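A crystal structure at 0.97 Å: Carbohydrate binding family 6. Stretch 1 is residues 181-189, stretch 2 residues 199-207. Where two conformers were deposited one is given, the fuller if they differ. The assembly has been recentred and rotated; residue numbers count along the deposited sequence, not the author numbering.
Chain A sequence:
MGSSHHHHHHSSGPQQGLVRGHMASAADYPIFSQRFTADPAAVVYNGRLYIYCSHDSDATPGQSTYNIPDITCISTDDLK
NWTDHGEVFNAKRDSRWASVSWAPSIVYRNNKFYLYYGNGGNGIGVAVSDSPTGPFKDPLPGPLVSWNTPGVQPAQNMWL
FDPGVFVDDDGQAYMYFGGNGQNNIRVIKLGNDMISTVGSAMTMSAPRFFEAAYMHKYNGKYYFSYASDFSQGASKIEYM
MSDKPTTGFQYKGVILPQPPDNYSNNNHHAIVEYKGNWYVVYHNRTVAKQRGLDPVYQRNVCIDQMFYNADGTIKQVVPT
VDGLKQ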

# COMPACT_ATOMS: atom_id res chain seq x y z
N GLY A 181 -10.75 8.63 9.20
CA GLY A 181 -10.75 9.72 10.20
C GLY A 181 -9.38 10.12 10.61
O GLY A 181 -8.48 9.32 10.75
N GLN A 182 -9.26 11.43 10.92
CA GLN A 182 -8.03 12.02 11.38
C GLN A 182 -7.33 11.23 12.46
O GLN A 182 -6.10 11.11 12.46
CB GLN A 182 -8.28 13.44 11.86
CG GLN A 182 -7.09 14.11 12.48
CD GLN A 182 -7.47 15.40 13.14
OE1 GLN A 182 -7.78 16.37 12.49
NE2 GLN A 182 -7.45 15.42 14.47
N ASN A 183 -8.08 10.74 13.44
CA ASN A 183 -7.53 10.05 14.60
C ASN A 183 -7.72 8.53 14.54
O ASN A 183 -7.59 7.86 15.56
CB ASN A 183 -8.19 10.62 15.89
CG ASN A 183 -8.04 12.09 15.97
OD1 ASN A 183 -6.97 12.65 15.71
ND2 ASN A 183 -9.13 12.77 16.15
N ASN A 184 -8.02 8.02 13.35
CA ASN A 184 -8.23 6.60 13.13
C ASN A 184 -7.02 5.91 12.50
O ASN A 184 -7.18 4.90 11.82
CB ASN A 184 -9.52 6.36 12.31
CG ASN A 184 -10.75 6.36 13.20
OD1 ASN A 184 -10.68 6.20 14.40
ND2 ASN A 184 -11.92 6.50 12.61
N ILE A 185 -5.83 6.41 12.79
CA ILE A 185 -4.59 5.72 12.47
C ILE A 185 -4.14 4.99 13.73
O ILE A 185 -4.22 5.49 14.86
CB ILE A 185 -3.48 6.72 12.08
CG1 ILE A 185 -3.90 7.67 10.99
CG2 ILE A 185 -2.21 5.96 11.71
CD1 ILE A 185 -3.05 8.90 10.86
N ARG A 186 -3.65 3.78 13.54
CA ARG A 186 -3.02 3.00 14.59
C ARG A 186 -1.65 2.53 14.12
O ARG A 186 -1.42 2.34 12.93
CB ARG A 186 -3.87 1.80 14.98
CG ARG A 186 -5.24 2.15 15.54
CD ARG A 186 -5.20 2.81 16.91
NE ARG A 186 -6.53 3.13 17.43
CZ ARG A 186 -7.23 4.22 17.13
NH1 ARG A 186 -6.74 5.14 16.33
NH2 ARG A 186 -8.42 4.41 17.68
N VAL A 187 -0.75 2.32 15.07
CA VAL A 187 0.53 1.70 14.79
C VAL A 187 0.84 0.72 15.91
O VAL A 187 0.66 1.02 17.09
CB VAL A 187 1.65 2.74 14.56
CG1 VAL A 187 1.82 3.71 15.74
CG2 VAL A 187 2.95 2.08 14.20
N ILE A 188 1.31 -0.46 15.54
CA ILE A 188 1.68 -1.49 16.51
C ILE A 188 3.03 -2.07 16.15
O ILE A 188 3.38 -2.20 14.97
CB ILE A 188 0.60 -2.58 16.59
CG1 ILE A 188 0.79 -3.48 17.85
CG2 ILE A 188 0.50 -3.41 15.31
CD1 ILE A 188 -0.43 -4.32 18.16
N LYS A 189 3.84 -2.39 17.15
CA LYS A 189 5.06 -3.13 16.91
C LYS A 189 4.81 -4.55 16.50
O LYS A 189 3.91 -5.21 16.99
CB LYS A 189 5.92 -3.10 18.19
CG LYS A 189 6.42 -1.74 18.51
CD LYS A 189 7.29 -1.73 19.78
CE LYS A 189 6.62 -2.19 21.08
NZ LYS A 189 5.49 -1.33 21.53
N GLY A 199 3.17 -5.85 22.31
CA GLY A 199 2.56 -4.72 23.01
C GLY A 199 1.24 -4.34 22.39
O GLY A 199 0.59 -5.11 21.68
N SER A 200 0.86 -3.12 22.65
CA SER A 200 -0.41 -2.56 22.24
C SER A 200 -0.23 -1.60 21.04
O SER A 200 0.81 -0.99 20.87
CB SER A 200 -1.03 -1.82 23.41
OG SER A 200 -1.32 -2.75 24.45
N ALA A 201 -1.30 -1.46 20.30
CA ALA A 201 -1.35 -0.42 19.27
C ALA A 201 -1.44 0.94 19.96
O ALA A 201 -1.93 1.08 21.09
CB ALA A 201 -2.54 -0.63 18.35
N MET A 202 -0.95 1.93 19.25
CA MET A 202 -1.09 3.29 19.68
C MET A 202 -1.74 4.11 18.58
O MET A 202 -1.77 3.70 17.41
CB MET A 202 0.16 3.82 20.24
CG MET A 202 1.05 4.13 19.19
SD MET A 202 2.65 4.87 19.59
CE MET A 202 3.34 3.38 20.17
N THR A 203 -2.26 5.27 18.95
CA THR A 203 -2.94 6.14 18.02
C THR A 203 -2.05 7.20 17.46
O THR A 203 -1.13 7.70 18.12
CB THR A 203 -4.11 6.83 18.74
OG1 THR A 203 -3.72 7.72 19.78
CG2 THR A 203 -5.04 5.75 19.11
N MET A 204 -2.30 7.48 16.15
CA MET A 204 -1.70 8.63 15.48
C MET A 204 -2.80 9.47 14.87
O MET A 204 -3.93 9.03 14.72
CB MET A 204 -0.69 8.20 14.40
CG MET A 204 0.51 7.50 14.91
SD MET A 204 1.60 6.82 13.67
CE MET A 204 1.99 8.30 12.74
N SER A 205 -2.44 10.68 14.48
CA SER A 205 -3.38 11.59 13.84
C SER A 205 -2.72 12.27 12.63
O SER A 205 -1.56 12.64 12.67
CB SER A 205 -3.86 12.69 14.81
OG SER A 205 -4.34 12.20 16.04
N ALA A 206 -3.51 12.40 11.58
CA ALA A 206 -3.04 13.12 10.38
C ALA A 206 -4.24 13.83 9.78
O ALA A 206 -5.33 13.28 9.72
CB ALA A 206 -2.45 12.17 9.32
N PRO A 207 -4.04 15.06 9.26
CA PRO A 207 -5.16 15.81 8.76
C PRO A 207 -5.90 15.06 7.66
O PRO A 207 -5.31 14.64 6.65
CB PRO A 207 -4.50 17.09 8.23
CG PRO A 207 -3.23 17.21 8.91
CD PRO A 207 -2.78 15.84 9.22
O HOH W 1 -5.62 9.80 17.48
O HOH W 2 3.22 -2.04 20.05

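Two antiparallel strands, one beginning at Ile185 and the other ending at Met204, lie edge to edge, their axes 4.5 Å apart at closest approach, and the contact buries 778 Å² over both stretches. Val187 and Met202 are bonded in both directions: Met202 N donates to Val187 O (2.8 Å) and Val187 N to Met202 O (2.9 Å). Met204 N continues the ladder to Ile185 O (3.1 Å), and beyond the strand ends Ala206 N reaches Gln182 O (3.0 Å). Between rungs, alpha carbons nestle against carbonyls, as where Arg186 CA sits 3.2 Å from Met202 O.

Ile185, Val187, Met202 and Met204 share one face of the sheet. Ile185, Val187 and Met204 are buried, as suits their apolar side chains, while Met202 is partly exposed at the margin. Val187 CG1 is a knob between the two methionines, 3.6 Å from Met202 CG and 3.7 Å from Met204 SD; the unbranched, flexible methionine chains can mould themselves around so compact a branched neighbour. Ile185 spreads its two arms: CG2 packs on Met204 CB (3.8 Å), while CD1 reaches on to Ala206 CB (3.7 Å), methyl against methyl.

On the other face, Thr203 sets its CG2 methyl over the flat guanidinium of Arg186, 3.3 Å from CZ. The arginine chain curls back so that NH1 donates to Asn183 O (3.0 Å) and Ile185 O (2.9 Å); NE and NH2 are satisfied elsewhere in the structure. Farther along the strands, Ile188 CB approaches Ala201 CB at 4.1 Å, a bulky residue beside a small one.

At one end, a type I turn from Gly181 to Asn184 precedes the strand, and Ser205 OG donates to Asn183 OD1 (2.7 Å), which also accepts from Gln182 NE2 (3.1 Å). At the other, water 2 fills a polar gap, accepting from Lys189 N (3.0 Å) and Lys189 NZ (2.8 Å) and donating to Ser200 O (2.8 Å).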